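Local structure of cystathionine gamma-synthase (Xanthomonas oryzae pv. oryzae KACC 10331, 6LD7) at residues C[226-229]-C[230-234]. The protein probably makes cystathionine in methionine biosynthesis, as a pyridoxal-phosphate-dependent enzyme of the trans-sulfuration family. The protein carries 1 engineered substitution. Sequence-based numbering, arbitrary orientation.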
ATOM      1  N   ASP C 226      21.673  -9.837  23.931  1.00 29.80           N
ATOM      2  CA  ASP C 226      23.114  -9.609  23.643  1.00 35.63           C
ATOM      3  C   ASP C 226      23.346  -9.281  22.149  1.00 34.87           C
ATOM      4  O   ASP C 226      22.767  -9.998  21.277  1.00 29.89           O
ATOM      5  CB  ASP C 226      23.870 -10.830  24.158  1.00 44.66           C
ATOM      6  CG  ASP C 226      25.340 -10.863  23.793  1.00 57.38           C
ATOM      7  OD1 ASP C 226      25.673 -11.189  22.627  1.00 66.89           O
ATOM      8  OD2 ASP C 226      26.141 -10.531  24.666  1.00 79.01           O
ATOM      9  N   ALA C 227      24.234  -8.301  21.890  1.00 31.75           N
ATOM     10  CA  ALA C 227      24.581  -7.747  20.568  1.00 35.85           C
ATOM     11  C   ALA C 227      25.117  -8.876  19.673  1.00 35.13           C
ATOM     12  O   ALA C 227      24.771  -8.961  18.449  1.00 34.48           O
ATOM     13  CB  ALA C 227      25.585  -6.592  20.698  1.00 35.74           C
ATOM     14  N   GLU C 228      25.869  -9.764  20.243  1.00 33.17           N
ATOM     15  CA  GLU C 228      26.510 -10.806  19.436  1.00 38.67           C
ATOM     16  C   GLU C 228      25.431 -11.819  19.013  1.00 37.42           C
ATOM     17  O   GLU C 228      25.432 -12.173  17.846  1.00 35.53           O
ATOM     18  CB  GLU C 228      27.675 -11.396  20.209  1.00 43.79           C
ATOM     19  CG  GLU C 228      28.277 -12.657  19.614  1.00 58.50           C
ATOM     20  CD  GLU C 228      29.388 -13.227  20.514  1.00 76.84           C
ATOM     21  OE1 GLU C 228      29.675 -14.472  20.431  1.00 77.39           O
ATOM     22  OE2 GLU C 228      29.951 -12.421  21.355  1.00 79.13           O
ATOM     23  N   LEU C 229      24.505 -12.238  19.865  1.00 32.48           N
ATOM     24  CA  LEU C 229      23.464 -13.165  19.370  1.00 33.27           C
ATOM     25  C   LEU C 229      22.590 -12.439  18.306  1.00 32.13           C
ATOM     26  O   LEU C 229      22.053 -13.084  17.358  1.00 29.44           O
ATOM     27  CB  LEU C 229      22.595 -13.591  20.527  1.00 36.37           C
ATOM     28  CG  LEU C 229      22.139 -15.025  20.555  1.00 42.60           C
ATOM     29  CD1 LEU C 229      20.945 -15.174  21.479  1.00 39.36           C
ATOM     30  CD2 LEU C 229      21.993 -15.682  19.189  1.00 38.93           C
ATOM     31  N   HIS C 230      22.316 -11.156  18.524  1.00 29.96           N
ATOM     32  CA  HIS C 230      21.553 -10.316  17.556  1.00 31.61           C
ATOM     33  C   HIS C 230      22.176 -10.413  16.148  1.00 28.25           C
ATOM     34  O   HIS C 230      21.432 -10.644  15.199  1.00 27.06           O
ATOM     35  CB  HIS C 230      21.428  -8.890  18.046  1.00 29.53           C
ATOM     36  CG  HIS C 230      20.869  -7.981  17.030  1.00 28.94           C
ATOM     37  ND1 HIS C 230      19.595  -8.156  16.507  1.00 32.06           N
ATOM     38  CD2 HIS C 230      21.426  -6.953  16.356  1.00 30.77           C
ATOM     39  CE1 HIS C 230      19.392  -7.238  15.568  1.00 26.27           C
ATOM     40  NE2 HIS C 230      20.486  -6.473  15.491  1.00 27.72           N
ATOM     41  N   GLN C 231      23.482 -10.292  16.046  1.00 30.90           N
ATOM     42  CA  GLN C 231      24.277 -10.320  14.793  1.00 33.08           C
ATOM     43  C   GLN C 231      24.150 -11.717  14.178  1.00 32.24           C
ATOM     44  O   GLN C 231      24.003 -11.797  12.977  1.00 30.35           O
ATOM     45  CB  GLN C 231      25.744  -9.880  14.993  1.00 36.15           C
ATOM     46  CG  GLN C 231      25.927  -8.358  15.128  1.00 43.13           C
ATOM     47  CD  GLN C 231      25.226  -7.468  14.097  1.00 51.24           C
ATOM     48  OE1 GLN C 231      24.712  -6.389  14.386  1.00 56.81           O
ATOM     49  NE2 GLN C 231      25.150  -7.888  12.851  1.00 53.36           N
ATOM     50  N   GLN C 232      24.148 -12.769  14.969  1.00 29.09           N
ATOM     51  CA  GLN C 232      23.901 -14.125  14.454  1.00 31.00           C
ATOM     52  C   GLN C 232      22.482 -14.238  13.936  1.00 29.64           C
ATOM     53  O   GLN C 232      22.323 -14.823  12.844  1.00 27.82           O
ATOM     54  CB  GLN C 232      24.200 -15.134  15.539  1.00 33.91           C
ATOM     55  CG  GLN C 232      25.694 -15.138  15.917  1.00 40.32           C
ATOM     56  CD  GLN C 232      25.849 -16.088  17.088  1.00 45.83           C
ATOM     57  OE1 GLN C 232      25.350 -17.186  17.030  1.00 55.91           O
ATOM     58  NE2 GLN C 232      26.328 -15.636  18.229  1.00 56.80           N
ATOM     59  N   LEU C 233      21.502 -13.619  14.581  1.00 26.03           N
ATOM     60  CA  LEU C 233      20.132 -13.727  14.043  1.00 26.25           C
ATOM     61  C   LEU C 233      20.002 -12.982  12.698  1.00 26.59           C
ATOM     62  O   LEU C 233      19.303 -13.497  11.792  1.00 26.30           O
ATOM     63  CB  LEU C 233      19.134 -13.207  15.055  1.00 26.89           C
ATOM     64  CG  LEU C 233      19.035 -13.966  16.383  1.00 29.94           C
ATOM     65  CD1 LEU C 233      18.295 -13.074  17.319  1.00 29.93           C
ATOM     66  CD2 LEU C 233      18.297 -15.275  16.201  1.00 29.34           C
ATOM     67  N   VAL C 234      20.654 -11.832  12.560  1.00 26.68           N
ATOM     68  CA  VAL C 234      20.634 -11.032  11.319  1.00 26.51           C
ATOM     69  C   VAL C 234      21.221 -11.903  10.211  1.00 28.45           C
ATOM     70  O   VAL C 234      20.721 -11.921   9.101  1.00 27.84           O
ATOM     71  CB  VAL C 234      21.410  -9.729  11.549  1.00 28.81           C
ATOM     72  CG1 VAL C 234      21.768  -9.006  10.228  1.00 29.29           C
ATOM     73  CG2 VAL C 234      20.626  -8.746  12.458  1.00 30.60           C
TER
HETATM   74  O   HOH W   1      24.540  -5.956  17.281  1.00 59.02           O
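L229 and L233, one turn apart, share the inner face of the first turns of helix 227-240, with CD2 of L229 4.4 Å from CG of L233. Branched and apolar, they suit a face laid against a sheet: both also touch A224 and L202, and L233 reaches V82 and helix 87-98. Backbone bonds set this spacing. H230 N donates to D226 O at 3.0 Å and 164°, and Q231, Q232 and L233 repeat the i to i+4 pattern with A227, E228 and L229; the last, L233 N to L229 O, spans 2.9 Å. E228, Q231 and Q232 lie on the more open side, while H230 borders the sheet, touching A224 and V82. A first-turn carboxylate probably suits the positive end of the helix dipole, and the long, flexible Q232 lies alongside E228, CG of E228 3.8 Å from NE2 of Q232, carboxylate and amide planes 40° apart. Q231 bends at chi2 (-48°), turning its amide across the helix surface with OE1 facing a water that donates to both Q231 OE1 (2.9 Å) and A227 O; that carbonyl thus serves Q231 N and the water together. At the start, the short carboxylate of D226 reaches forward to first-turn N-H groups that lack an earlier turn's carbonyls: OD1 accepts from L229 N at 3.2 Å through its anti lone pair, and weakly from E228 N. An aspartate N-cap opening an amphipathic helix, here packed on the mixed sheet of the PLP-binding fold directly after strand 220-224, is what this arrangement represents.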